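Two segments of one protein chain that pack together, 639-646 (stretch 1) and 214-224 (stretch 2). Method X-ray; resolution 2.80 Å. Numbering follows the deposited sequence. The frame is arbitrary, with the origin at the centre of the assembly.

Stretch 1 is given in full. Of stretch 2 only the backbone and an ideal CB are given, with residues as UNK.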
# COMPACT_ATOMS: atom_id res chain seq x y z
N PHE A 639 -12.33 -6.59 -4.49
CA PHE A 639 -12.71 -7.99 -4.59
C PHE A 639 -11.72 -8.75 -5.46
O PHE A 639 -11.28 -9.84 -5.11
CB PHE A 639 -14.09 -8.14 -5.24
CG PHE A 639 -15.23 -7.62 -4.40
CD1 PHE A 639 -15.27 -7.82 -3.02
CD2 PHE A 639 -16.31 -6.99 -5.01
CE1 PHE A 639 -16.33 -7.35 -2.27
CE2 PHE A 639 -17.38 -6.52 -4.26
CZ PHE A 639 -17.39 -6.70 -2.89
N ARG A 640 -11.39 -8.15 -6.60
CA ARG A 640 -10.49 -8.76 -7.57
C ARG A 640 -9.15 -9.12 -6.95
O ARG A 640 -8.66 -10.24 -7.13
CB ARG A 640 -10.30 -7.80 -8.75
CG ARG A 640 -9.47 -8.35 -9.90
CD ARG A 640 -9.45 -7.38 -11.07
NE ARG A 640 -10.79 -7.08 -11.59
CZ ARG A 640 -11.37 -5.88 -11.63
NH1 ARG A 640 -10.75 -4.79 -11.17
NH2 ARG A 640 -12.59 -5.76 -12.13
N GLU A 641 -8.56 -8.19 -6.21
CA GLU A 641 -7.27 -8.41 -5.53
C GLU A 641 -7.39 -9.47 -4.45
O GLU A 641 -6.45 -10.24 -4.23
CB GLU A 641 -6.76 -7.11 -4.90
CG GLU A 641 -6.32 -6.05 -5.90
CD GLU A 641 -6.15 -4.69 -5.26
OE1 GLU A 641 -7.18 -4.01 -4.99
OE2 GLU A 641 -4.99 -4.28 -5.02
N GLN A 642 -8.53 -9.50 -3.76
CA GLN A 642 -8.78 -10.46 -2.69
C GLN A 642 -9.09 -11.87 -3.19
O GLN A 642 -9.03 -12.82 -2.42
CB GLN A 642 -9.93 -9.99 -1.80
CG GLN A 642 -9.62 -8.75 -0.98
CD GLN A 642 -8.38 -8.93 -0.13
OE1 GLN A 642 -8.31 -9.84 0.69
NE2 GLN A 642 -7.39 -8.07 -0.34
N GLY A 643 -9.43 -12.00 -4.47
CA GLY A 643 -9.81 -13.29 -5.03
C GLY A 643 -11.26 -13.65 -4.73
O GLY A 643 -11.63 -14.82 -4.73
N ALA A 644 -12.08 -12.63 -4.45
CA ALA A 644 -13.52 -12.82 -4.34
C ALA A 644 -14.10 -12.82 -5.75
O ALA A 644 -14.57 -11.78 -6.23
CB ALA A 644 -14.14 -11.71 -3.50
N ASP A 645 -14.05 -13.98 -6.40
CA ASP A 645 -14.45 -14.10 -7.80
C ASP A 645 -15.95 -14.32 -8.02
O ASP A 645 -16.44 -14.13 -9.13
CB ASP A 645 -13.65 -15.21 -8.49
CG ASP A 645 -12.15 -14.95 -8.47
OD1 ASP A 645 -11.73 -13.78 -8.39
OD2 ASP A 645 -11.38 -15.94 -8.55
N CYS A 646 -16.67 -14.74 -6.98
CA CYS A 646 -18.13 -14.78 -7.04
C CYS A 646 -18.63 -13.57 -6.28
O CYS A 646 -18.39 -13.46 -5.09
CB CYS A 646 -18.68 -16.07 -6.43
SG CYS A 646 -18.08 -17.59 -7.20
N UNK A 214 4.10 -7.12 -10.09
CA UNK A 214 3.98 -7.61 -8.72
C UNK A 214 2.52 -7.77 -8.35
O UNK A 214 2.12 -8.79 -7.79
CB UNK A 214 4.68 -6.67 -7.74
N UNK A 215 1.72 -6.76 -8.66
CA UNK A 215 0.31 -6.76 -8.30
C UNK A 215 -0.46 -7.88 -8.99
O UNK A 215 -1.34 -8.49 -8.40
CB UNK A 215 -0.32 -5.41 -8.65
N UNK A 216 -0.11 -8.16 -10.24
CA UNK A 216 -0.75 -9.24 -11.00
C UNK A 216 -0.40 -10.60 -10.40
O UNK A 216 -1.29 -11.41 -10.14
CB UNK A 216 -0.33 -9.19 -12.47
N UNK A 217 0.88 -10.83 -10.16
CA UNK A 217 1.34 -12.09 -9.57
C UNK A 217 0.70 -12.37 -8.21
O UNK A 217 0.42 -13.52 -7.88
CB UNK A 217 2.86 -12.07 -9.42
N UNK A 218 0.47 -11.32 -7.43
CA UNK A 218 -0.14 -11.45 -6.10
C UNK A 218 -1.67 -11.49 -6.10
O UNK A 218 -2.28 -11.65 -5.04
CB UNK A 218 0.32 -10.29 -5.22
N UNK A 219 -2.31 -11.35 -7.26
CA UNK A 219 -3.77 -11.35 -7.32
C UNK A 219 -4.36 -12.65 -6.77
O UNK A 219 -3.73 -13.71 -6.84
CB UNK A 219 -4.24 -11.14 -8.76
N UNK A 220 -5.58 -12.55 -6.25
CA UNK A 220 -6.18 -13.61 -5.44
C UNK A 220 -6.71 -14.85 -6.15
O UNK A 220 -6.69 -15.94 -5.57
CB UNK A 220 -7.34 -13.00 -4.65
N UNK A 221 -7.19 -14.69 -7.38
CA UNK A 221 -7.77 -15.82 -8.11
C UNK A 221 -7.67 -15.71 -9.62
O UNK A 221 -6.58 -15.80 -10.19
CB UNK A 221 -9.24 -15.97 -7.72
N UNK A 222 -8.82 -15.51 -10.27
CA UNK A 222 -8.90 -15.44 -11.73
C UNK A 222 -8.09 -14.27 -12.32
O UNK A 222 -7.68 -14.32 -13.48
CB UNK A 222 -10.36 -15.32 -12.16
N UNK A 223 -7.85 -13.24 -11.51
CA UNK A 223 -7.09 -12.06 -11.95
C UNK A 223 -5.57 -12.27 -11.99
O UNK A 223 -4.85 -11.42 -12.51
CB UNK A 223 -7.40 -10.88 -11.02
N UNK A 224 -5.09 -13.38 -11.43
CA UNK A 224 -3.67 -13.71 -11.52
C UNK A 224 -3.41 -14.34 -12.89
O UNK A 224 -4.14 -15.25 -13.29
CB UNK A 224 -3.25 -14.65 -10.39

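Position 214 lies in a helix that enters from earlier in the chain. Its CB has nothing of stretch 1 within 5.5 Å, so many residues would do. The residue is Lys214, out of reach.

Position 215 is also helical, and its CB points sideways. The carboxylate of Glu641 lies some way off. A long side chain could reach it, and a basic or polar end would suit. The residue is Lys215. Its CE comes to 3.0 Å from Glu641 OE2, while NZ lies 4.1 Å from Glu641 OE2. The charges are opposite and near, but beyond a salt bridge.

Positions 216 and 217 are helical and out of reach of stretch 1. Many helix formers would fit. They are Ala216 and Leu217.

At position 218 the CB points sideways into space that stretch 1 leaves free. Many residues are possible. Glu218 is deposited, and its side chain keeps clear of stretch 1.

Position 219 has phi/psi of -59/152 and a sideways CB, 4.8 Å from Arg640 O. Small or modest side chains would be tolerated. It is Ala219.

At position 220 the CA lies 3.7 Å from the CA of Gly643, where the helix of stretch 1 ends in a Schellman motif. An ideal CB would fall 2.3 Å from Gly643 N and 2.9 Å from Glu641 O, both clashes. The backbone angles would allow any residue, but stretch 1 leaves no room for a CB, so glycine is needed. The residue is Gly220. An ideal CB on Gly643 would in turn clash with Gly220 C at 2.8 Å.

Position 221 has phi/psi of -152/-111, and an ideal CB would sit 2.3 Å from Asp645 OD2, a clash. Glycine is again indicated. Gly221 starts a type I turn, closed by the bond from the N of position 224 to Gly221 O at 3.1 Å.

Position 222 offers its backbone N to the Asp645 carboxylate, a bond open to nearly any residue. The CB points sideways, 3.8 Å from Asp645 OD2, so a side chain that turns away from the carboxylate has room; aliphatic or polar ones could suit. Ile222 is deposited. Its N donates to Asp645 OD2 at 3.1 Å. Its CG2 lies 3.6 Å from Asp645 OD1, though the side-chain end leads away.

Position 223 points its CB toward stretch 1, already 3.5 Å from Arg640 CG. This tight approach favours a small side chain. Ala223 packs its methyl there. The O of water 1 accepts from Ala223 N at 2.8 Å and donates to Arg640 O and Asp645 OD1, both at 3.1 Å, bridging the stretches.

Position 224 closes the turn with a sideways CB that meets nothing of stretch 1. The choice is open; it is Cys224.

Stretch 2, residues 214-224: KKALEAGGIAC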
# COMPACT_ATOMS: atom_id res chain seq x y z
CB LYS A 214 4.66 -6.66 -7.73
CG LYS A 214 4.75 -7.23 -6.32
CD LYS A 214 4.86 -6.16 -5.26
CE LYS A 214 4.91 -6.77 -3.87
NZ LYS A 214 5.64 -5.90 -2.91
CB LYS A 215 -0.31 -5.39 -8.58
CG LYS A 215 -1.73 -5.23 -8.06
CD LYS A 215 -2.00 -3.83 -7.53
CE LYS A 215 -3.49 -3.50 -7.49
NZ LYS A 215 -4.02 -2.97 -8.79
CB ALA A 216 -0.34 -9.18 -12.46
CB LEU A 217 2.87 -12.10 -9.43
CG LEU A 217 3.70 -12.00 -10.71
CD1 LEU A 217 5.18 -12.17 -10.40
CD2 LEU A 217 3.25 -13.02 -11.75
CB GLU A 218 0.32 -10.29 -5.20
CG GLU A 218 1.78 -10.38 -4.78
CD GLU A 218 2.16 -9.27 -3.81
OE1 GLU A 218 3.22 -9.39 -3.16
OE2 GLU A 218 1.40 -8.29 -3.70
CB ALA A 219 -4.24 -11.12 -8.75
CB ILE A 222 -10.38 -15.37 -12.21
CG1 ILE A 222 -10.52 -15.67 -13.71
CG2 ILE A 222 -10.99 -14.01 -11.90
CD1 ILE A 222 -10.03 -17.05 -14.12
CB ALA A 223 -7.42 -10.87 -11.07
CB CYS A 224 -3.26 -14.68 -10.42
SG CYS A 224 -1.51 -15.17 -10.49
O HOH W 1 -8.81 -12.80 -8.88
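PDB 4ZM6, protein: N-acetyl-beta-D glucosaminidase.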